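Local structure of galactan 1,3-beta-galactosidase (Phanerochaete chrysosporium, 7BYS) at residues 14-22 against 260-270. The protein probably cleaves beta-1,3-linked galactan from its chain ends, as a family 43 glycoside hydrolase joined to a calcium-binding, carbohydrate-binding module. Numbering follows the deposited sequence. Where two conformers were deposited one is given.
Sequences GNTIQAHGA and WRPSLLGSSRY
Two blades of the GH43 five-bladed beta-propeller meet where the loop 14-22, leading into the first blade, passes the loop after strand 252-259 and the start of strand 269-276 of the last, and Y270 and H20 carry the join. The Y270 hydroxyl donates to I17 O (2.6 Å) from above the carbonyl plane and accepts an almost straight bond from A19 N (2.9 Å, 176°). A tyrosine suits this place because one OH serves two backbone groups while CE2 touches I17 CG2 (4.1 Å). A phenylalanine here would probably leave A19 N and I17 O without this shared partner deep in the protein. Y270 OH also sits over one face of the H20 imidazole, 3.1 Å from H20 CE1, and L265 O lies over the other. With no strand shared between first and last blades, contacts such as this join the ends of the ring. Histidine fits because both nitrogens work in the ring plane: NE2 donates to Q18 OE1 (2.9 Å), and ND1 meets a water that donates to R269 O. Glutamine uses both amide ends: bent at chi2 (-72°), Q18 also turns NE2 to an in-plane lone pair of G266 O (3.1 Å). H20 CB packs on CZ3 of W260 (3.6 Å), and the indole NE1 hydrogen-bonds Q242, a galactose-binding residue.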
loop_
_atom_site.group_PDB
_atom_site.type_symbol
_atom_site.label_atom_id
_atom_site.label_comp_id
_atom_site.label_asym_id
_atom_site.label_seq_id
_atom_site.Cartn_x
_atom_site.Cartn_y
_atom_site.Cartn_z
ATOM N N GLY A 14 -6.984 -2.425 18.748
ATOM C CA GLY A 14 -8.166 -2.000 18.020
ATOM C C GLY A 14 -8.091 -0.608 17.440
ATOM O O GLY A 14 -9.106 -0.107 16.951
ATOM N N ASN A 15 -6.928 0.028 17.475
ATOM C CA ASN A 15 -6.731 1.335 16.875
ATOM C C ASN A 15 -6.239 1.160 15.447
ATOM O O ASN A 15 -5.504 0.222 15.132
ATOM C CB ASN A 15 -5.686 2.124 17.660
ATOM C CG ASN A 15 -6.161 2.484 19.047
ATOM O OD1 ASN A 15 -7.296 2.931 19.220
ATOM N ND2 ASN A 15 -5.296 2.298 20.044
ATOM N N THR A 16 -6.668 2.064 14.575
ATOM C CA THR A 16 -6.231 2.016 13.185
ATOM C C THR A 16 -4.709 2.128 13.096
ATOM O O THR A 16 -4.094 2.979 13.747
ATOM C CB THR A 16 -6.896 3.140 12.393
ATOM O OG1 THR A 16 -8.303 3.137 12.667
ATOM C CG2 THR A 16 -6.680 2.936 10.899
ATOM N N ILE A 17 -4.097 1.231 12.321
ATOM C CA ILE A 17 -2.647 1.252 12.152
ATOM C C ILE A 17 -2.246 2.526 11.425
ATOM O O ILE A 17 -2.869 2.903 10.419
ATOM C CB ILE A 17 -2.196 0.004 11.383
ATOM C CG1 ILE A 17 -2.407 -1.238 12.253
ATOM C CG2 ILE A 17 -0.725 0.128 10.954
ATOM C CD1 ILE A 17 -2.199 -2.542 11.528
ATOM N N GLN A 18 -1.215 3.202 11.940
ATOM C CA GLN A 18 -0.679 4.445 11.389
ATOM C C GLN A 18 0.785 4.215 11.029
ATOM O O GLN A 18 1.687 4.585 11.784
ATOM C CB GLN A 18 -0.833 5.575 12.391
ATOM C CG GLN A 18 -2.291 5.977 12.603
ATOM C CD GLN A 18 -2.864 6.705 11.413
ATOM O OE1 GLN A 18 -2.135 7.108 10.510
ATOM N NE2 GLN A 18 -4.182 6.872 11.400
ATOM N N ALA A 19 1.014 3.602 9.873
ATOM C CA ALA A 19 2.362 3.250 9.427
ATOM C C ALA A 19 2.423 3.337 7.900
ATOM O O ALA A 19 2.692 2.372 7.185
ATOM C CB ALA A 19 2.758 1.878 9.970
ATOM N N HIS A 20 2.125 4.520 7.370
ATOM C CA HIS A 20 2.151 4.746 5.930
ATOM C C HIS A 20 3.589 4.863 5.435
ATOM O O HIS A 20 4.499 5.203 6.191
ATOM C CB HIS A 20 1.328 5.997 5.630
ATOM C CG HIS A 20 0.021 6.027 6.371
ATOM N ND1 HIS A 20 -1.119 5.424 5.886
ATOM C CD2 HIS A 20 -0.311 6.548 7.578
ATOM C CE1 HIS A 20 -2.105 5.584 6.752
ATOM N NE2 HIS A 20 -1.646 6.272 7.785
ATOM N N GLY A 21 3.797 4.560 4.159
ATOM C CA GLY A 21 5.163 4.563 3.649
ATOM C C GLY A 21 6.017 3.471 4.270
ATOM O O GLY A 21 7.186 3.720 4.616
ATOM N N ALA A 22 5.466 2.256 4.375
ATOM C CA ALA A 22 6.004 1.164 5.191
ATOM C C ALA A 22 7.488 0.912 4.969
ATOM O O ALA A 22 7.974 0.890 3.836
ATOM C CB ALA A 22 5.274 -0.128 4.821
ATOM N N TRP A 260 -3.116 6.465 -0.937
ATOM C CA TRP A 260 -3.075 7.786 -0.327
ATOM C C TRP A 260 -4.414 8.477 -0.508
ATOM O O TRP A 260 -4.973 8.504 -1.611
ATOM C CB TRP A 260 -1.988 8.624 -0.993
ATOM C CG TRP A 260 -0.610 8.085 -0.790
ATOM C CD1 TRP A 260 0.228 7.623 -1.756
ATOM C CD2 TRP A 260 0.097 7.973 0.453
ATOM N NE1 TRP A 260 1.409 7.208 -1.195
ATOM C CE2 TRP A 260 1.362 7.424 0.159
ATOM C CE3 TRP A 260 -0.211 8.291 1.782
ATOM C CZ2 TRP A 260 2.318 7.175 1.141
ATOM C CZ3 TRP A 260 0.744 8.049 2.760
ATOM C CH2 TRP A 260 1.995 7.498 2.431
ATOM N N ARG A 261 -4.922 9.057 0.572
ATOM C CA ARG A 261 -6.178 9.800 0.535
ATOM C C ARG A 261 -5.869 11.223 0.983
ATOM O O ARG A 261 -5.919 11.525 2.183
ATOM C CB ARG A 261 -7.196 9.135 1.450
ATOM C CG ARG A 261 -8.570 9.688 1.240
ATOM C CD ARG A 261 -9.566 8.913 2.011
ATOM N NE ARG A 261 -10.886 9.491 1.817
ATOM C CZ ARG A 261 -11.987 8.950 2.306
ATOM N NH1 ARG A 261 -11.898 7.828 3.004
ATOM N NH2 ARG A 261 -13.163 9.527 2.094
ATOM N N PRO A 262 -5.526 12.127 0.054
ATOM C CA PRO A 262 -5.045 13.463 0.465
ATOM C C PRO A 262 -5.992 14.250 1.358
ATOM O O PRO A 262 -5.514 14.975 2.239
ATOM C CB PRO A 262 -4.795 14.184 -0.868
ATOM C CG PRO A 262 -4.590 13.098 -1.852
ATOM C CD PRO A 262 -5.439 11.932 -1.403
ATOM N N SER A 263 -7.306 14.115 1.184
ATOM C CA SER A 263 -8.249 14.875 1.999
ATOM C C SER A 263 -8.501 14.255 3.369
ATOM O O SER A 263 -9.164 14.880 4.203
ATOM C CB SER A 263 -9.579 15.057 1.264
ATOM O OG SER A 263 -9.934 13.888 0.549
ATOM N N LEU A 264 -7.984 13.055 3.630
ATOM C CA LEU A 264 -8.171 12.367 4.895
ATOM C C LEU A 264 -6.983 11.416 5.048
ATOM O O LEU A 264 -7.119 10.182 5.024
ATOM C CB LEU A 264 -9.505 11.619 4.919
ATOM C CG LEU A 264 -10.080 11.277 6.294
ATOM C CD1 LEU A 264 -10.426 12.533 7.081
ATOM C CD2 LEU A 264 -11.298 10.379 6.145
ATOM N N LEU A 265 -5.796 12.012 5.215
ATOM C CA LEU A 265 -4.547 11.257 5.106
ATOM C C LEU A 265 -4.452 10.146 6.136
ATOM O O LEU A 265 -3.868 9.093 5.856
ATOM C CB LEU A 265 -3.342 12.183 5.257
ATOM C CG LEU A 265 -2.874 12.837 3.961
ATOM C CD1 LEU A 265 -1.862 13.947 4.257
ATOM C CD2 LEU A 265 -2.325 11.823 2.950
ATOM N N GLY A 266 -4.996 10.358 7.334
ATOM C CA GLY A 266 -4.937 9.325 8.345
ATOM C C GLY A 266 -5.740 8.103 8.013
ATOM O O GLY A 266 -5.558 7.067 8.662
ATOM N N SER A 267 -6.616 8.197 7.020
ATOM C CA SER A 267 -7.392 7.066 6.546
ATOM C C SER A 267 -6.846 6.495 5.245
ATOM O O SER A 267 -7.513 5.671 4.610
ATOM C CB SER A 267 -8.867 7.456 6.414
ATOM O OG SER A 267 -9.400 7.777 7.694
ATOM N N SER A 268 -5.645 6.905 4.838
ATOM C CA SER A 268 -4.982 6.219 3.737
ATOM C C SER A 268 -4.837 4.739 4.082
ATOM O O SER A 268 -4.520 4.382 5.220
ATOM C CB SER A 268 -3.599 6.828 3.476
ATOM O OG SER A 268 -3.689 8.218 3.171
ATOM N N ARG A 269 -5.093 3.875 3.098
ATOM C CA ARG A 269 -5.227 2.445 3.342
ATOM C C ARG A 269 -3.956 1.706 2.943
ATOM O O ARG A 269 -3.056 2.258 2.302
ATOM C CB ARG A 269 -6.454 1.861 2.609
ATOM C CG ARG A 269 -7.817 2.423 3.072
ATOM C CD ARG A 269 -7.992 2.383 4.588
ATOM N NE ARG A 269 -9.337 2.812 4.987
ATOM C CZ ARG A 269 -9.637 3.323 6.174
ATOM N NH1 ARG A 269 -8.703 3.483 7.091
ATOM N NH2 ARG A 269 -10.893 3.692 6.435
ATOM N N TYR A 270 -3.883 0.443 3.354
ATOM C CA TYR A 270 -2.743 -0.419 3.093
ATOM C C TYR A 270 -3.185 -1.456 2.076
ATOM O O TYR A 270 -4.135 -2.214 2.324
ATOM C CB TYR A 270 -2.279 -1.065 4.402
ATOM C CG TYR A 270 -2.003 -0.012 5.453
ATOM C CD1 TYR A 270 -0.922 0.857 5.328
ATOM C CD2 TYR A 270 -2.848 0.143 6.552
ATOM C CE1 TYR A 270 -0.681 1.840 6.264
ATOM C CE2 TYR A 270 -2.620 1.138 7.497
ATOM C CZ TYR A 270 -1.534 1.978 7.352
ATOM O OH TYR A 270 -1.304 2.974 8.287
HETATM O O HOH W 1 -4.264 4.788 8.877
HETATM O O HOH W 2 -1.376 4.253 3.455
#